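Local coordinates for adenine phosphoribosyltransferase, putative (Trypanosoma brucei brucei, PDB 5VN4), which probably catalyses the salvage of adenine, joining it to 5-phospho-alpha-D-ribose 1-diphosphate to form AMP and diphosphate, and works as a homodimer, at residues Val62-Gly65 / Ile66-Phe69; Thr197-Gly200 / Gly201-Ser204; Phe69-Asp72 / Arg73-Leu77. One frame throughout, in Å; residues are numbered along the deposited sequence. Where two conformers were deposited one is given.

Interaction 1 (Val62-Gly65 / Ile66-Phe69)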
ATOM      1  N   VAL A  62     -10.983 -10.342  -8.222  1.00 11.34           N
ATOM      2  CA  VAL A  62      -9.593 -10.520  -8.643  1.00 11.39           C
ATOM      3  C   VAL A  62      -8.640 -10.380  -7.457  1.00 10.86           C
ATOM      4  O   VAL A  62      -7.666 -11.133  -7.341  1.00 11.41           O
ATOM      5  CB  VAL A  62      -9.232  -9.582  -9.815  1.00 12.45           C
ATOM      6  CG1 VAL A  62      -7.719  -9.552 -10.041  1.00 14.40           C
ATOM      7  CG2 VAL A  62      -9.944 -10.015 -11.100  1.00 14.54           C
ATOM      8  N   MET A  63      -8.897  -9.419  -6.563  1.00 10.37           N
ATOM      9  CA  MET A  63      -8.048  -9.288  -5.379  1.00  9.94           C
ATOM     10  C   MET A  63      -8.054 -10.566  -4.550  1.00 11.24           C
ATOM     11  O   MET A  63      -7.000 -11.024  -4.089  1.00 12.06           O
ATOM     12  CB  MET A  63      -8.480  -8.091  -4.533  1.00 10.63           C
ATOM     13  CG  MET A  63      -8.153  -6.744  -5.154  1.00 10.62           C
ATOM     14  SD  MET A  63      -6.367  -6.407  -5.223  1.00 10.74           S
ATOM     15  CE  MET A  63      -6.051  -5.836  -3.551  1.00 11.32           C
ATOM     16  N   ARG A  64      -9.234 -11.162  -4.364  1.00 11.39           N
ATOM     17  CA  ARG A  64      -9.321 -12.438  -3.663  1.00 13.81           C
ATOM     18  C   ARG A  64      -8.576 -13.537  -4.416  1.00 13.27           C
ATOM     19  O   ARG A  64      -7.942 -14.397  -3.797  1.00 13.92           O
ATOM     20  CB  ARG A  64     -10.787 -12.811  -3.461  1.00 16.61           C
ATOM     21  CG  ARG A  64     -11.015 -14.030  -2.579  1.00 21.53           C
ATOM     22  CD  ARG A  64     -12.500 -14.206  -2.291  1.00 24.84           C
ATOM     23  NE  ARG A  64     -13.094 -12.937  -1.874  1.00 27.75           N
ATOM     24  CZ  ARG A  64     -13.960 -12.234  -2.599  1.00 30.55           C
ATOM     25  NH1 ARG A  64     -14.373 -12.684  -3.777  1.00 30.98           N
ATOM     26  NH2 ARG A  64     -14.425 -11.083  -2.135  1.00 31.66           N
ATOM     27  N   GLY A  65      -8.643 -13.533  -5.753  1.00 12.36           N
ATOM     28  CA  GLY A  65      -7.907 -14.529  -6.515  1.00 13.03           C
ATOM     29  C   GLY A  65      -6.404 -14.377  -6.364  1.00 12.57           C
ATOM     30  O   GLY A  65      -5.681 -15.372  -6.244  1.00 13.29           O
ATOM     31  N   ILE A  66      -5.917 -13.130  -6.350  1.00 11.49           N
ATOM     32  CA  ILE A  66      -4.497 -12.871  -6.101  1.00 11.43           C
ATOM     33  C   ILE A  66      -4.105 -13.380  -4.722  1.00 12.16           C
ATOM     34  O   ILE A  66      -3.109 -14.099  -4.556  1.00 13.12           O
ATOM     35  CB  ILE A  66      -4.197 -11.365  -6.237  1.00 11.55           C
ATOM     36  CG1 ILE A  66      -4.440 -10.863  -7.659  1.00 11.39           C
ATOM     37  CG2 ILE A  66      -2.766 -11.052  -5.778  1.00 13.10           C
ATOM     38  CD1 ILE A  66      -4.569  -9.354  -7.719  1.00 11.04           C
ATOM     39  N   ARG A  67      -4.856 -12.959  -3.701  1.00 12.45           N
ATOM     40  CA  ARG A  67      -4.588 -13.389  -2.335  1.00 13.28           C
ATOM     41  C   ARG A  67      -4.573 -14.908  -2.245  1.00 13.65           C
ATOM     42  O   ARG A  67      -3.626 -15.505  -1.714  1.00 14.98           O
ATOM     43  CB  ARG A  67      -5.666 -12.804  -1.417  1.00 14.42           C
ATOM     44  CG  ARG A  67      -5.408 -12.954   0.075  1.00 16.60           C
ATOM     45  CD  ARG A  67      -6.037 -14.200   0.704  1.00 21.12           C
ATOM     46  NE  ARG A  67      -7.412 -14.482   0.290  1.00 22.02           N
ATOM     47  CZ  ARG A  67      -8.513 -14.016   0.880  1.00 23.57           C
ATOM     48  NH1 ARG A  67      -8.439 -13.188   1.916  1.00 22.61           N
ATOM     49  NH2 ARG A  67      -9.700 -14.378   0.416  1.00 25.21           N
ATOM     50  N   ASP A  68      -5.618 -15.552  -2.768  1.00 13.77           N
ATOM     51  CA  ASP A  68      -5.739 -17.001  -2.641  1.00 15.44           C
ATOM     52  C   ASP A  68      -4.602 -17.710  -3.356  1.00 14.66           C
ATOM     53  O   ASP A  68      -4.070 -18.706  -2.854  1.00 15.76           O
ATOM     54  CB  ASP A  68      -7.084 -17.469  -3.199  1.00 17.70           C
ATOM     55  CG  ASP A  68      -8.264 -17.082  -2.323  1.00 20.54           C
ATOM     56  OD1 ASP A  68      -8.057 -16.649  -1.172  1.00 21.69           O
ATOM     57  OD2 ASP A  68      -9.412 -17.214  -2.799  1.00 23.10           O
ATOM     58  N   PHE A  69      -4.219 -17.215  -4.536  1.00 14.06           N
ATOM     59  CA  PHE A  69      -3.132 -17.847  -5.278  1.00 13.94           C
ATOM     60  C   PHE A  69      -1.848 -17.872  -4.458  1.00 14.15           C
ATOM     61  O   PHE A  69      -1.221 -18.928  -4.291  1.00 14.66           O
ATOM     62  CB  PHE A  69      -2.888 -17.134  -6.610  1.00 14.03           C
ATOM     63  CG  PHE A  69      -1.770 -17.752  -7.396  1.00 13.45           C
ATOM     64  CD1 PHE A  69      -2.020 -18.816  -8.251  1.00 14.86           C
ATOM     65  CD2 PHE A  69      -0.461 -17.325  -7.232  1.00 13.19           C
ATOM     66  CE1 PHE A  69      -0.991 -19.431  -8.947  1.00 14.75           C
ATOM     67  CE2 PHE A  69       0.572 -17.936  -7.922  1.00 13.39           C
ATOM     68  CZ  PHE A  69       0.304 -18.987  -8.787  1.00 13.99           C
TER
HETATM   69  O   HOH W   1     -12.471 -13.610   1.253  1.00 40.66           O
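V62 and I66 meet one helical turn apart, and the same i to i+4 spacing pairs M63 with R67, R64 with D68 and G65 with F69. Every one of these pairs is joined by a backbone hydrogen bond of regular alpha-helical kind, from I66 N to V62 O at 2.8 Å through to F69 N to G65 O at 2.9 Å.

The apolar contacts lie on the buried flank. I66 has its CG1 branch beside its own backbone N (chi1 -64°), which sends the chain back toward the preceding turn. Its end, CD1, comes to 3.9 Å from V62 CG1, the two side chains crossing at a slant, and M63 SD lies 4.3 Å from the same I66 CD1. Branched V62 and I66 and the unbranched thioether of M63 fill this flank against F31, I56 and M97.

Polar chains occupy the other flank. R64 and R67 run alongside each other with guanidinium planes 49° apart, and R67 NH2 touches R64 CG at 3.3 Å. One water accepts from both: R67 NH2 at 3.0 Å and, weakly, R64 NE. R67 bends at chi2 and chi3, curling its guanidinium to D68, where NE makes a salt bridge with OD1 at 2.7 Å; OD1 is approached on its anti side, 34° out of the carboxylate plane. This carboxylate probably eases the closeness of the two arginines. Both also reach the second subunit: R64 NH2 donates to N103 OD1 and V100 O there, and R67 NH1 forms a salt bridge with its E101.

Within the subunit, V62 packs on helix 26-34, V62, M63 and I66 on helix 54-57, M63, I66 and R67 on M97 of helix 95-102, and I66 and F69 on L211 of strand 208-213.

Interaction 2 (Thr197-Gly200 / Gly201-Ser204)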
ATOM      1  N   THR A 197      21.523 -11.609 -12.600  1.00 15.80           N
ATOM      2  CA  THR A 197      22.930 -11.410 -12.908  1.00 16.75           C
ATOM      3  C   THR A 197      23.663 -10.623 -11.830  1.00 16.63           C
ATOM      4  O   THR A 197      24.898 -10.632 -11.815  1.00 18.31           O
ATOM      5  CB  THR A 197      23.113 -10.789 -14.307  1.00 19.62           C
ATOM      6  OG1 THR A 197      22.457  -9.527 -14.379  1.00 20.33           O
ATOM      7  CG2 THR A 197      22.532 -11.698 -15.385  1.00 20.33           C
ATOM      8  N   PHE A 198      22.934  -9.998 -10.902  1.00 16.07           N
ATOM      9  CA  PHE A 198      23.534  -9.323  -9.754  1.00 16.09           C
ATOM     10  C   PHE A 198      24.481 -10.254  -9.001  1.00 17.86           C
ATOM     11  O   PHE A 198      24.202 -11.443  -8.823  1.00 18.21           O
ATOM     12  CB  PHE A 198      22.414  -8.865  -8.806  1.00 15.58           C
ATOM     13  CG  PHE A 198      22.908  -8.273  -7.509  1.00 15.99           C
ATOM     14  CD1 PHE A 198      23.594  -7.070  -7.498  1.00 16.74           C
ATOM     15  CD2 PHE A 198      22.679  -8.916  -6.304  1.00 16.82           C
ATOM     16  CE1 PHE A 198      24.049  -6.519  -6.309  1.00 17.78           C
ATOM     17  CE2 PHE A 198      23.128  -8.367  -5.099  1.00 18.43           C
ATOM     18  CZ  PHE A 198      23.815  -7.170  -5.104  1.00 18.52           C
ATOM     19  N   ALA A 199      25.612  -9.700  -8.556  1.00 18.84           N
ATOM     20  CA  ALA A 199      26.559 -10.429  -7.709  1.00 21.66           C
ATOM     21  C   ALA A 199      26.977 -11.753  -8.343  1.00 23.66           C
ATOM     22  O   ALA A 199      27.002 -12.802  -7.693  1.00 24.78           O
ATOM     23  CB  ALA A 199      26.018 -10.625  -6.290  1.00 22.62           C
ATOM     24  N   GLY A 200      27.272 -11.706  -9.638  1.00 23.41           N
ATOM     25  CA  GLY A 200      27.758 -12.880 -10.345  1.00 23.63           C
ATOM     26  C   GLY A 200      26.763 -14.015 -10.448  1.00 23.44           C
ATOM     27  O   GLY A 200      27.171 -15.172 -10.590  1.00 25.25           O
ATOM     28  N   GLY A 201      25.467 -13.720 -10.388  1.00 20.80           N
ATOM     29  CA  GLY A 201      24.456 -14.750 -10.529  1.00 20.65           C
ATOM     30  C   GLY A 201      24.009 -15.394  -9.239  1.00 19.95           C
ATOM     31  O   GLY A 201      23.370 -16.452  -9.285  1.00 20.96           O
ATOM     32  N   ARG A 202      24.318 -14.779  -8.090  1.00 19.01           N
ATOM     33  CA  ARG A 202      23.941 -15.310  -6.781  1.00 19.25           C
ATOM     34  C   ARG A 202      22.456 -15.654  -6.674  1.00 18.73           C
ATOM     35  O   ARG A 202      22.089 -16.580  -5.940  1.00 20.02           O
ATOM     36  CB  ARG A 202      24.335 -14.291  -5.705  1.00 20.62           C
ATOM     37  CG  ARG A 202      24.063 -14.700  -4.254  1.00 21.56           C
ATOM     38  CD  ARG A 202      24.650 -13.667  -3.287  1.00 21.98           C
ATOM     39  NE  ARG A 202      26.105 -13.590  -3.436  1.00 22.53           N
ATOM     40  CZ  ARG A 202      26.851 -12.546  -3.092  1.00 22.83           C
ATOM     41  NH1 ARG A 202      26.296 -11.466  -2.558  1.00 22.16           N
ATOM     42  NH2 ARG A 202      28.164 -12.585  -3.283  1.00 24.13           N
ATOM     43  N   TYR A 203      21.589 -14.931  -7.387  1.00 16.75           N
ATOM     44  CA  TYR A 203      20.146 -15.126  -7.290  1.00 16.18           C
ATOM     45  C   TYR A 203      19.527 -15.688  -8.567  1.00 15.61           C
ATOM     46  O   TYR A 203      18.317 -15.565  -8.770  1.00 15.11           O
ATOM     47  CB  TYR A 203      19.469 -13.828  -6.838  1.00 15.74           C
ATOM     48  CG  TYR A 203      20.000 -13.390  -5.484  1.00 14.77           C
ATOM     49  CD1 TYR A 203      19.523 -13.961  -4.303  1.00 15.63           C
ATOM     50  CD2 TYR A 203      21.025 -12.452  -5.389  1.00 14.93           C
ATOM     51  CE1 TYR A 203      20.046 -13.590  -3.062  1.00 16.44           C
ATOM     52  CE2 TYR A 203      21.534 -12.069  -4.168  1.00 16.26           C
ATOM     53  CZ  TYR A 203      21.047 -12.639  -3.010  1.00 16.61           C
ATOM     54  OH  TYR A 203      21.585 -12.255  -1.799  1.00 17.58           O
ATOM     55  N   SER A 204      20.328 -16.315  -9.436  1.00 16.07           N
ATOM     56  CA  SER A 204      19.786 -16.826 -10.690  1.00 17.50           C
ATOM     57  C   SER A 204      18.790 -17.965 -10.493  1.00 17.00           C
ATOM     58  O   SER A 204      18.013 -18.251 -11.413  1.00 18.20           O
ATOM     59  CB  SER A 204      20.915 -17.270 -11.619  1.00 19.96           C
ATOM     60  OG  SER A 204      21.639 -18.338 -11.041  1.00 20.66           O
TER
HETATM   61  O   HOH W   2      22.031 -12.944  -9.221  1.00 17.29           O
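The chain from F198 to R202 turns back on itself through three successive residues of positive phi, A199, G200 and G201: F198 to G201 is close to a type I' beta turn, with G201 N bonded to F198 O at 3.0 Å from well above the carbonyl plane (54° out of it). Weaker bonds link G201 N to T197 O and R202 N to the carbonyls of F198 and A199. Glycine suits position 201, whose backbone angles would jam a side chain against the O of G200. A water bridges the two segments, donating to F198 O and accepting from Y203 N, each at 2.7 Å.

F198 and Y203 lie side by side and meet at their ring edges, F198 CD2 being 4.0 Å from Y203 CE2. A199, small enough to sit between flat groups, places its CB over the centre of the R202 guanidinium, 3.8 Å from CZ, and also over the rim of the F198 ring. R202 NH1 and Y203 OH both go to D171 OD1, a salt bridge and a hydrogen bond, while F198 rests on L164 and V167 of the same helix, 161-172.

A type I beta turn from G201 to S204, closed by S204 N to G201 O, begins at the residue where the first ends. Both turns belong to the beta-alpha-beta crossover from strand 184-185 through helix 192-197 to its parallel neighbour, strand 208-213.

Interaction 3 (Phe69-Asp72 / Arg73-Leu77)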
ATOM      1  N   PHE A  69      -4.219 -17.215  -4.536  1.00 14.06           N
ATOM      2  CA  PHE A  69      -3.132 -17.847  -5.278  1.00 13.94           C
ATOM      3  C   PHE A  69      -1.848 -17.872  -4.458  1.00 14.15           C
ATOM      4  O   PHE A  69      -1.221 -18.928  -4.291  1.00 14.66           O
ATOM      5  CB  PHE A  69      -2.888 -17.134  -6.610  1.00 14.03           C
ATOM      6  CG  PHE A  69      -1.770 -17.752  -7.396  1.00 13.45           C
ATOM      7  CD1 PHE A  69      -2.020 -18.816  -8.251  1.00 14.86           C
ATOM      8  CD2 PHE A  69      -0.461 -17.325  -7.232  1.00 13.19           C
ATOM      9  CE1 PHE A  69      -0.991 -19.431  -8.947  1.00 14.75           C
ATOM     10  CE2 PHE A  69       0.572 -17.936  -7.922  1.00 13.39           C
ATOM     11  CZ  PHE A  69       0.304 -18.987  -8.787  1.00 13.99           C
ATOM     12  N   PHE A  70      -1.438 -16.712  -3.938  1.00 13.58           N
ATOM     13  CA  PHE A  70      -0.150 -16.648  -3.252  1.00 13.78           C
ATOM     14  C   PHE A  70      -0.186 -17.272  -1.860  1.00 14.64           C
ATOM     15  O   PHE A  70       0.799 -17.892  -1.442  1.00 15.27           O
ATOM     16  CB  PHE A  70       0.379 -15.215  -3.241  1.00 13.39           C
ATOM     17  CG  PHE A  70       0.911 -14.768  -4.569  1.00 12.75           C
ATOM     18  CD1 PHE A  70       2.092 -15.306  -5.061  1.00 13.45           C
ATOM     19  CD2 PHE A  70       0.236 -13.825  -5.328  1.00 13.08           C
ATOM     20  CE1 PHE A  70       2.604 -14.911  -6.273  1.00 13.29           C
ATOM     21  CE2 PHE A  70       0.738 -13.429  -6.553  1.00 13.25           C
ATOM     22  CZ  PHE A  70       1.929 -13.968  -7.024  1.00 12.31           C
ATOM     23  N   VAL A  71      -1.299 -17.147  -1.138  1.00 15.39           N
ATOM     24  CA  VAL A  71      -1.411 -17.833   0.145  1.00 16.51           C
ATOM     25  C   VAL A  71      -1.297 -19.339  -0.048  1.00 17.88           C
ATOM     26  O   VAL A  71      -0.519 -20.011   0.639  1.00 18.62           O
ATOM     27  CB  VAL A  71      -2.707 -17.431   0.869  1.00 16.96           C
ATOM     28  CG1 VAL A  71      -2.933 -18.337   2.081  1.00 18.25           C
ATOM     29  CG2 VAL A  71      -2.634 -15.972   1.295  1.00 17.62           C
ATOM     30  N   ASP A  72      -2.047 -19.888  -1.012  1.00 18.51           N
ATOM     31  CA  ASP A  72      -1.982 -21.326  -1.259  0.59 19.95           C
ATOM     32  C   ASP A  72      -0.590 -21.750  -1.700  1.00 19.27           C
ATOM     33  O   ASP A  72      -0.093 -22.802  -1.280  1.00 20.73           O
ATOM     34  CB  ASP A  72      -3.019 -21.748  -2.302  0.59 21.87           C
ATOM     35  CG  ASP A  72      -2.782 -23.161  -2.825  0.59 23.82           C
ATOM     36  OD1 ASP A  72      -2.019 -23.330  -3.804  0.59 23.89           O
ATOM     37  OD2 ASP A  72      -3.348 -24.111  -2.242  0.59 24.95           O
ATOM     38  N   ARG A  73       0.050 -20.946  -2.552  1.00 18.47           N
ATOM     39  CA  ARG A  73       1.370 -21.290  -3.066  1.00 17.87           C
ATOM     40  C   ARG A  73       2.383 -21.392  -1.937  1.00 18.66           C
ATOM     41  O   ARG A  73       3.151 -22.360  -1.856  1.00 20.21           O
ATOM     42  CB  ARG A  73       1.801 -20.233  -4.084  1.00 17.17           C
ATOM     43  CG  ARG A  73       3.160 -20.474  -4.696  1.00 16.19           C
ATOM     44  CD  ARG A  73       3.354 -19.533  -5.876  1.00 16.54           C
ATOM     45  NE  ARG A  73       4.672 -19.708  -6.472  1.00 16.04           N
ATOM     46  CZ  ARG A  73       4.973 -20.658  -7.351  1.00 16.03           C
ATOM     47  NH1 ARG A  73       4.040 -21.515  -7.756  1.00 17.43           N
ATOM     48  NH2 ARG A  73       6.205 -20.742  -7.833  1.00 16.68           N
ATOM     49  N   TYR A  74       2.399 -20.396  -1.051  1.00 18.92           N
ATOM     50  CA  TYR A  74       3.406 -20.372  -0.002  1.00 19.86           C
ATOM     51  C   TYR A  74       3.041 -21.254   1.185  1.00 22.43           C
ATOM     52  O   TYR A  74       3.941 -21.687   1.908  1.00 23.49           O
ATOM     53  CB  TYR A  74       3.710 -18.928   0.408  1.00 19.04           C
ATOM     54  CG  TYR A  74       4.162 -18.081  -0.769  1.00 16.54           C
ATOM     55  CD1 TYR A  74       5.008 -18.607  -1.747  1.00 16.95           C
ATOM     56  CD2 TYR A  74       3.731 -16.767  -0.918  1.00 16.49           C
ATOM     57  CE1 TYR A  74       5.414 -17.845  -2.833  1.00 16.40           C
ATOM     58  CE2 TYR A  74       4.127 -15.996  -1.999  1.00 15.43           C
ATOM     59  CZ  TYR A  74       4.973 -16.537  -2.955  1.00 14.92           C
ATOM     60  OH  TYR A  74       5.368 -15.767  -4.026  1.00 16.33           O
ATOM     61  N   LYS A  75       1.752 -21.551   1.382  1.00 23.60           N
ATOM     62  CA  LYS A  75       1.369 -22.524   2.400  1.00 28.63           C
ATOM     63  C   LYS A  75       1.844 -23.923   2.042  1.00 31.89           C
ATOM     64  O   LYS A  75       2.043 -24.756   2.933  1.00 33.31           O
ATOM     65  CB  LYS A  75      -0.150 -22.571   2.561  1.00 30.29           C
ATOM     66  CG  LYS A  75      -0.745 -21.551   3.498  1.00 33.40           C
ATOM     67  CD  LYS A  75      -2.065 -22.079   4.048  1.00 36.39           C
ATOM     68  CE  LYS A  75      -2.934 -20.963   4.592  1.00 38.26           C
ATOM     69  NZ  LYS A  75      -2.164 -20.066   5.493  1.00 39.14           N
ATOM     70  N   ASN A  76       2.003 -24.210   0.753  1.00 34.34           N
ATOM     71  CA  ASN A  76       2.302 -25.558   0.294  1.00 37.21           C
ATOM     72  C   ASN A  76       3.788 -25.788   0.034  1.00 37.03           C
ATOM     73  O   ASN A  76       4.165 -26.865  -0.442  1.00 37.29           O
ATOM     74  CB  ASN A  76       1.438 -25.902  -0.923  1.00 40.03           C
ATOM     75  CG  ASN A  76      -0.004 -26.207  -0.537  1.00 42.50           C
ATOM     76  OD1 ASN A  76      -0.262 -27.101   0.273  1.00 44.25           O
ATOM     77  ND2 ASN A  76      -0.945 -25.452  -1.095  1.00 43.09           N
ATOM     78  N   LEU A  77       4.636 -24.815   0.354  1.00 36.42           N
ATOM     79  CA  LEU A  77       6.074 -25.037   0.312  1.00 36.55           C
ATOM     80  C   LEU A  77       6.481 -26.015   1.406  1.00 38.97           C
ATOM     81  O   LEU A  77       5.928 -26.001   2.509  1.00 38.98           O
ATOM     82  CB  LEU A  77       6.816 -23.719   0.521  1.00 34.21           C
ATOM     83  CG  LEU A  77       6.624 -22.660  -0.561  1.00 32.75           C
ATOM     84  CD1 LEU A  77       7.426 -21.414  -0.230  1.00 31.87           C
ATOM     85  CD2 LEU A  77       7.021 -23.223  -1.914  1.00 32.97           C
TER
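The last turns of helix 60-75 bring F69 to R73, F70 to Y74 and V71 to K75, ending where N76 leaves the helix. Backbone bonds keep the i to i+4 pattern, K75 N lying 2.8 Å from V71 O; the last of the series, N76 N to D72 O at 3.2 Å, is weak, and N76 ND2 adds a second weak bond to the same oxygen at 2.8 Å, helping to finish the exposed helix end.

F70 and Y74 lie alongside, ring planes 29° apart but slid past each other, centroids 5.8 Å apart; F70 CD1 touches Y74 OH at 3.5 Å and Y74 CE2 at 3.7 Å. R73, extended from CG to NE, runs beside F69, its guanidinium nearly parallel to the ring (7°), but it is CD, 3.8 Å from F69 CE2, that touches, rather than the guanidinium. V71 CG1 meets K75 CE at 3.6 Å.

K75 NZ donates to E101 O of its own subunit, on helix 95-102, while R73 NE and Y74 OH both hold E179 OE2 on strand 176-182. R73, Y74 and K75 suit by joining a packing stem to a polar tip, and the paired grip on E179 would probably favour its charged form.

Interactions 1 and 3 are successive parts of helix 60-75: they share F69, and their centres lie 11 Å apart. Interaction 2 stands alone at the surface, its centre 31 Å from that of interaction 1 and 25 Å from that of interaction 3, with nearest atoms about 18 and 13 Å away. Strand 208-213 ties them together, for the loop of interaction 2 leads into it and its L211 packs against the helix in both other contacts. None of the three touches the ligands: the side chain of I66 is about 14 Å from bound adenine, and those of I66 and T197 are about 13 and 14 Å from the ribose 5-phosphate. Interaction 1 bonds to the second subunit, R202 of interaction 2 packs on its K240, and interaction 3 touches no other chain.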